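Local coordinates for protein GphF (PDB 6MFC) that probably acts as a decarboxylase built on an acetyltransferase-like (GNAT) fold, taking part in the initiation of polyketide biosynthesis, at residues T82-A88 against G109-L115; E147-S153 against V213-L219. One frame throughout, in Å; residues are numbered along the deposited sequence.

Both contacts are antiparallel strand pairs in one mixed sheet, and they adjoin through its parallel pair, 111-119 beside 148-153. Probable hydrogen bonds from L112 N to N148 O (2.8 Å) and from L114 N to V150 O (2.7 Å) join them. Contact 1 is buried, with nine of fourteen residues inside and 699 Å² of surface between its segments; contact 2 is partly buried, with two exposed residues and 601 Å². Nearer the middle of the sheet, contact 1 adds glutamine and arginine side-chain bonds to its ladder. Contact 2 bridges its strands by backbone bonds and aliphatic packing, and its notable polar side-chain bond, H217 to H187, runs outward to helix 182-190.

Contact 1: T82-A88 against G109-L115; sequences TYAQRIA and GAALQLL
Q85 and Q113 face each other across two antiparallel strands at 146°, and their backbones exchange two hydrogen bonds: Q113 N to Q85 O at 2.7 Å and Q85 N to Q113 O at 3.1 Å. Skipping the non-hydrogen-bonded pairs A84-L114 and R86-L112, the ladder goes on with one bond on each side: I87 N to A111 O at 3.0 Å, and L115 N to Y83 O at 3.0 Å. Where the strands give way to the long loop between A88 and G109, A110 N adds a bond to A88 O, and I87 O, which faces another acceptor in A111 O, receives a CA-H contact from G109.

This is the meander of the GNAT sheet: strand 77-87 pairs with 111-119, the fourth strand, which is also one of the parallel pair, with 148-153, that in GNAT relatives splays apart to take acyl-CoA.

The two glutamine side chains run side by side, their amide planes 57° apart, and Q85 NE2 donates to Q113 OE1 at 3.2 Å; CG of Q85 sits between its backbone N and carbonyl carbon (chi1 70°), from where the extended chain reaches this neighbour. The same NE2 also bonds L101 O, its stronger partner, and OE1 accepts from R60, which fixes both ends of the amide. On the other face, R86 stretches out fully so that NE meets G109 O at 2.6 Å, near the guanidinium plane, with a weak second bond from NH2, which also bonds P144 O.

Apolar contacts follow the alternation of faces. L112 CD1 packs on A84 CB at 3.8 Å, and L114 crosses T82 at a slant on the same face, which helix 128-140 covers. Beside the glutamines, I87 CD1 crosses to Q113 CB at 3.8 Å.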
loop_
_atom_site.group_PDB
_atom_site.type_symbol
_atom_site.label_atom_id
_atom_site.label_comp_id
_atom_site.label_asym_id
_atom_site.label_seq_id
_atom_site.Cartn_x
_atom_site.Cartn_y
_atom_site.Cartn_z
ATOM N N THR A 82 -4.760 7.259 -1.651
ATOM C CA THR A 82 -3.474 6.626 -1.906
ATOM C C THR A 82 -2.357 7.554 -1.454
ATOM O O THR A 82 -2.353 8.740 -1.795
ATOM C CB THR A 82 -3.305 6.284 -3.390
ATOM O OG1 THR A 82 -4.208 5.230 -3.743
ATOM C CG2 THR A 82 -1.883 5.838 -3.669
ATOM N N TYR A 83 -1.415 7.013 -0.686
ATOM C CA TYR A 83 -0.256 7.753 -0.213
ATOM C C TYR A 83 1.009 7.168 -0.823
ATOM O O TYR A 83 1.106 5.958 -1.047
ATOM C CB TYR A 83 -0.161 7.714 1.312
ATOM C CG TYR A 83 -1.454 8.056 2.013
ATOM C CD1 TYR A 83 -1.758 9.368 2.350
ATOM C CD2 TYR A 83 -2.369 7.066 2.341
ATOM C CE1 TYR A 83 -2.938 9.683 2.996
ATOM C CE2 TYR A 83 -3.553 7.372 2.986
ATOM C CZ TYR A 83 -3.834 8.682 3.311
ATOM O OH TYR A 83 -5.012 8.992 3.953
ATOM N N ALA A 84 1.985 8.035 -1.085
ATOM C CA ALA A 84 3.235 7.585 -1.678
ATOM C C ALA A 84 4.332 8.597 -1.385
ATOM O O ALA A 84 4.068 9.789 -1.211
ATOM C CB ALA A 84 3.097 7.374 -3.189
ATOM N N GLN A 85 5.566 8.102 -1.330
ATOM C CA GLN A 85 6.740 8.951 -1.206
ATOM C C GLN A 85 7.844 8.381 -2.082
ATOM O O GLN A 85 7.864 7.189 -2.395
ATOM C CB GLN A 85 7.222 9.071 0.247
ATOM C CG GLN A 85 7.846 7.812 0.823
ATOM C CD GLN A 85 8.256 7.979 2.274
ATOM O OE1 GLN A 85 7.969 9.001 2.898
ATOM N NE2 GLN A 85 8.933 6.973 2.819
ATOM N N ARG A 86 8.760 9.255 -2.484
ATOM C CA ARG A 86 9.844 8.886 -3.385
ATOM C C ARG A 86 11.057 8.470 -2.561
ATOM O O ARG A 86 11.550 9.248 -1.736
ATOM C CB ARG A 86 10.184 10.053 -4.310
ATOM C CG ARG A 86 11.055 9.690 -5.497
ATOM C CD ARG A 86 11.006 10.786 -6.547
ATOM N NE ARG A 86 11.726 10.420 -7.762
ATOM C CZ ARG A 86 11.641 11.087 -8.907
ATOM N NH1 ARG A 86 10.861 12.156 -8.998
ATOM N NH2 ARG A 86 12.331 10.684 -9.965
ATOM N N ILE A 87 11.527 7.242 -2.773
ATOM C CA ILE A 87 12.690 6.733 -2.052
ATOM C C ILE A 87 13.781 6.370 -3.050
ATOM O O ILE A 87 13.602 6.520 -4.264
ATOM C CB ILE A 87 12.321 5.529 -1.167
ATOM C CG1 ILE A 87 11.956 4.321 -2.028
ATOM C CG2 ILE A 87 11.173 5.881 -0.236
ATOM C CD1 ILE A 87 11.543 3.103 -1.228
ATOM N N ALA A 88 14.917 5.886 -2.543
ATOM C CA ALA A 88 16.065 5.605 -3.400
ATOM C C ALA A 88 15.741 4.523 -4.425
ATOM O O ALA A 88 15.870 4.735 -5.636
ATOM C CB ALA A 88 17.267 5.200 -2.545
ATOM N N GLY A 109 15.209 10.071 -5.733
ATOM C CA GLY A 109 15.221 8.639 -5.936
ATOM C C GLY A 109 14.546 8.223 -7.229
ATOM O O GLY A 109 13.834 8.987 -7.882
ATOM N N ALA A 110 14.785 6.965 -7.601
ATOM C CA ALA A 110 14.268 6.390 -8.837
ATOM C C ALA A 110 13.204 5.329 -8.571
ATOM O O ALA A 110 13.082 4.358 -9.323
ATOM C CB ALA A 110 15.405 5.807 -9.673
ATOM N N ALA A 111 12.427 5.502 -7.504
ATOM C CA ALA A 111 11.359 4.568 -7.181
ATOM C C ALA A 111 10.371 5.247 -6.245
ATOM O O ALA A 111 10.772 5.993 -5.347
ATOM C CB ALA A 111 11.910 3.287 -6.543
ATOM N N LEU A 112 9.086 4.983 -6.459
ATOM C CA LEU A 112 8.008 5.570 -5.669
ATOM C C LEU A 112 7.391 4.489 -4.790
ATOM O O LEU A 112 6.929 3.460 -5.297
ATOM C CB LEU A 112 6.952 6.200 -6.577
ATOM C CG LEU A 112 5.785 6.929 -5.907
ATOM C CD1 LEU A 112 6.277 8.149 -5.148
ATOM C CD2 LEU A 112 4.736 7.320 -6.938
ATOM N N GLN A 113 7.385 4.721 -3.481
ATOM C CA GLN A 113 6.927 3.735 -2.511
ATOM C C GLN A 113 5.469 3.985 -2.149
ATOM O O GLN A 113 5.100 5.104 -1.782
ATOM C CB GLN A 113 7.785 3.772 -1.247
ATOM C CG GLN A 113 7.288 2.848 -0.151
ATOM C CD GLN A 113 7.892 3.170 1.196
ATOM O OE1 GLN A 113 8.587 4.173 1.354
ATOM N NE2 GLN A 113 7.627 2.321 2.182
ATOM N N LEU A 114 4.650 2.941 -2.241
ATOM C CA LEU A 114 3.258 3.022 -1.820
ATOM C C LEU A 114 3.183 2.861 -0.307
ATOM O O LEU A 114 3.530 1.803 0.227
ATOM C CB LEU A 114 2.418 1.950 -2.514
ATOM C CG LEU A 114 2.123 2.124 -4.003
ATOM C CD1 LEU A 114 1.365 0.921 -4.549
ATOM C CD2 LEU A 114 1.341 3.403 -4.239
ATOM N N LEU A 115 2.740 3.909 0.384
ATOM C CA LEU A 115 2.540 3.826 1.824
ATOM C C LEU A 115 1.156 3.311 2.187
ATOM O O LEU A 115 0.973 2.761 3.279
ATOM C CB LEU A 115 2.771 5.195 2.468
ATOM C CG LEU A 115 4.178 5.772 2.306
ATOM C CD1 LEU A 115 4.272 7.137 2.960
ATOM C CD2 LEU A 115 5.213 4.827 2.888
#

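Contact 2: E147-S153 against V213-L219; sequences ENVVGVS and VIVIHAL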
loop_
_atom_site.group_PDB
_atom_site.type_symbol
_atom_site.label_atom_id
_atom_site.label_comp_id
_atom_site.label_asym_id
_atom_site.label_seq_id
_atom_site.Cartn_x
_atom_site.Cartn_y
_atom_site.Cartn_z
ATOM N N GLU A 147 11.355 4.823 -11.742
ATOM C CA GLU A 147 11.527 3.569 -12.462
ATOM C C GLU A 147 10.655 2.437 -11.943
ATOM O O GLU A 147 10.341 1.523 -12.711
ATOM C CB GLU A 147 12.996 3.124 -12.417
ATOM C CG GLU A 147 13.916 3.935 -13.314
ATOM C CD GLU A 147 15.375 3.555 -13.150
ATOM O OE1 GLU A 147 15.798 3.294 -12.005
ATOM O OE2 GLU A 147 16.098 3.509 -14.169
ATOM N N ASN A 148 10.259 2.468 -10.673
ATOM C CA ASN A 148 9.444 1.402 -10.109
ATOM C C ASN A 148 8.475 1.981 -9.091
ATOM O O ASN A 148 8.766 2.980 -8.427
ATOM C CB ASN A 148 10.302 0.320 -9.442
ATOM C CG ASN A 148 11.189 -0.410 -10.424
ATOM O OD1 ASN A 148 10.788 -1.412 -11.013
ATOM N ND2 ASN A 148 12.407 0.089 -10.604
ATOM N N VAL A 149 7.318 1.339 -8.981
ATOM C CA VAL A 149 6.360 1.593 -7.914
ATOM C C VAL A 149 6.383 0.368 -7.014
ATOM O O VAL A 149 5.962 -0.721 -7.423
ATOM C CB VAL A 149 4.949 1.863 -8.453
ATOM C CG1 VAL A 149 3.981 2.119 -7.305
ATOM C CG2 VAL A 149 4.967 3.035 -9.417
ATOM N N VAL A 150 6.891 0.527 -5.796
ATOM C CA VAL A 150 7.050 -0.587 -4.877
ATOM C C VAL A 150 6.236 -0.312 -3.618
ATOM O O VAL A 150 5.723 0.786 -3.404
ATOM C CB VAL A 150 8.526 -0.850 -4.528
ATOM C CG1 VAL A 150 9.367 -0.928 -5.795
ATOM C CG2 VAL A 150 9.041 0.228 -3.603
ATOM N N GLY A 151 6.127 -1.337 -2.781
ATOM C CA GLY A 151 5.395 -1.227 -1.533
ATOM C C GLY A 151 5.526 -2.509 -0.744
ATOM O O GLY A 151 5.962 -3.542 -1.258
ATOM N N VAL A 152 5.146 -2.424 0.524
ATOM C CA VAL A 152 5.155 -3.564 1.430
ATOM C C VAL A 152 3.702 -3.966 1.647
ATOM O O VAL A 152 2.987 -3.357 2.450
ATOM C CB VAL A 152 5.861 -3.244 2.753
ATOM C CG1 VAL A 152 5.809 -4.444 3.682
ATOM C CG2 VAL A 152 7.300 -2.831 2.494
ATOM N N SER A 153 3.260 -4.992 0.926
ATOM C CA SER A 153 1.883 -5.457 1.008
ATOM C C SER A 153 1.728 -6.394 2.206
ATOM O O SER A 153 2.601 -6.488 3.073
ATOM C CB SER A 153 1.476 -6.125 -0.303
ATOM O OG SER A 153 0.142 -6.598 -0.246
ATOM N N VAL A 213 5.348 -8.159 2.797
ATOM C CA VAL A 213 5.733 -8.661 1.484
ATOM C C VAL A 213 6.036 -7.477 0.577
ATOM O O VAL A 213 5.188 -6.597 0.388
ATOM C CB VAL A 213 4.635 -9.552 0.881
ATOM C CG1 VAL A 213 4.997 -9.954 -0.540
ATOM C CG2 VAL A 213 4.424 -10.781 1.751
ATOM N N ILE A 214 7.239 -7.459 0.014
ATOM C CA ILE A 214 7.645 -6.402 -0.906
ATOM C C ILE A 214 7.130 -6.736 -2.302
ATOM O O ILE A 214 7.482 -7.773 -2.873
ATOM C CB ILE A 214 9.169 -6.226 -0.911
ATOM C CG1 ILE A 214 9.667 -5.811 0.474
ATOM C CG2 ILE A 214 9.585 -5.202 -1.958
ATOM C CD1 ILE A 214 11.168 -5.655 0.556
ATOM N N VAL A 215 6.294 -5.860 -2.850
ATOM C CA VAL A 215 5.826 -5.968 -4.226
ATOM C C VAL A 215 6.501 -4.877 -5.043
ATOM O O VAL A 215 6.767 -3.777 -4.546
ATOM C CB VAL A 215 4.287 -5.866 -4.321
ATOM C CG1 VAL A 215 3.634 -7.014 -3.570
ATOM C CG2 VAL A 215 3.800 -4.535 -3.776
ATOM N N ILE A 216 6.797 -5.189 -6.303
ATOM C CA ILE A 216 7.502 -4.271 -7.191
ATOM C C ILE A 216 6.734 -4.180 -8.501
ATOM O O ILE A 216 6.558 -5.191 -9.192
ATOM C CB ILE A 216 8.953 -4.712 -7.450
ATOM C CG1 ILE A 216 9.736 -4.788 -6.137
ATOM C CG2 ILE A 216 9.631 -3.754 -8.416
ATOM C CD1 ILE A 216 11.168 -5.235 -6.312
ATOM N N HIS A 217 6.282 -2.975 -8.843
ATOM C CA HIS A 217 5.623 -2.707 -10.120
ATOM C C HIS A 217 6.651 -2.076 -11.052
ATOM O O HIS A 217 6.876 -0.863 -11.013
ATOM C CB HIS A 217 4.414 -1.792 -9.943
ATOM C CG HIS A 217 3.245 -2.440 -9.270
ATOM N ND1 HIS A 217 2.245 -3.082 -9.970
ATOM C CD2 HIS A 217 2.904 -2.526 -7.963
ATOM C CE1 HIS A 217 1.343 -3.542 -9.121
ATOM N NE2 HIS A 217 1.720 -3.220 -7.897
ATOM N N ALA A 218 7.282 -2.900 -11.883
ATOM C CA ALA A 218 8.166 -2.372 -12.912
ATOM C C ALA A 218 7.378 -1.491 -13.873
ATOM O O ALA A 218 6.197 -1.726 -14.141
ATOM C CB ALA A 218 8.845 -3.511 -13.673
ATOM N N LEU A 219 8.040 -0.456 -14.392
ATOM C CA LEU A 219 7.375 0.528 -15.232
ATOM C C LEU A 219 7.812 0.493 -16.689
ATOM O O LEU A 219 7.135 1.092 -17.531
ATOM C CB LEU A 219 7.601 1.942 -14.678
ATOM C CG LEU A 219 7.037 2.219 -13.283
ATOM C CD1 LEU A 219 7.138 3.696 -12.948
ATOM C CD2 LEU A 219 5.598 1.738 -13.169
#
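V149 and H217 form an antiparallel pair bonded in both directions, with H217 N to V149 O at 2.7 Å and V149 N to H217 O at 3.0 Å, the latter nearly straight at 172°. From this pair the side chain of H217 can be traced outward. Its CB rests against V149 O and lies 4.0 Å from V149 CB. The first torsion sets CG beside the backbone N and anti to the carbonyl carbon (chi1 -71°), which keeps the ring close to that carbonyl: CG is 3.7 Å and CD2 3.6 Å from V149 O, which lies at the ring edge, in its plane. Further out, NE2 hydrogen-bonds ND1 of H187 on helix 182-190, and the two rings meet with their planes at about 60°.

Further along, G151 and V215 repeat the two-way pairing, with V215 N to G151 O at 2.8 Å; V215 CG2 lies against that carbonyl. S153 and V213 form a third such pair. At the other end, L219 N makes only a weak bond to E147 O, yet its CD2 packs on V149 CG2 at 4.0 Å.

On the opposite face, V150 and I216 lie side by side, CG1 of V150 being 3.9 Å from I216 CG2, and N148 OD1 lies against A218 CA and I216 CG2. Helices 128-140 and 182-190 cover the V149, H217 and V215 face. Strand 212-218 is inserted between 148-153 and 193-198, the 5-7-6 strand order that marks the C-terminal half of the GNAT fold.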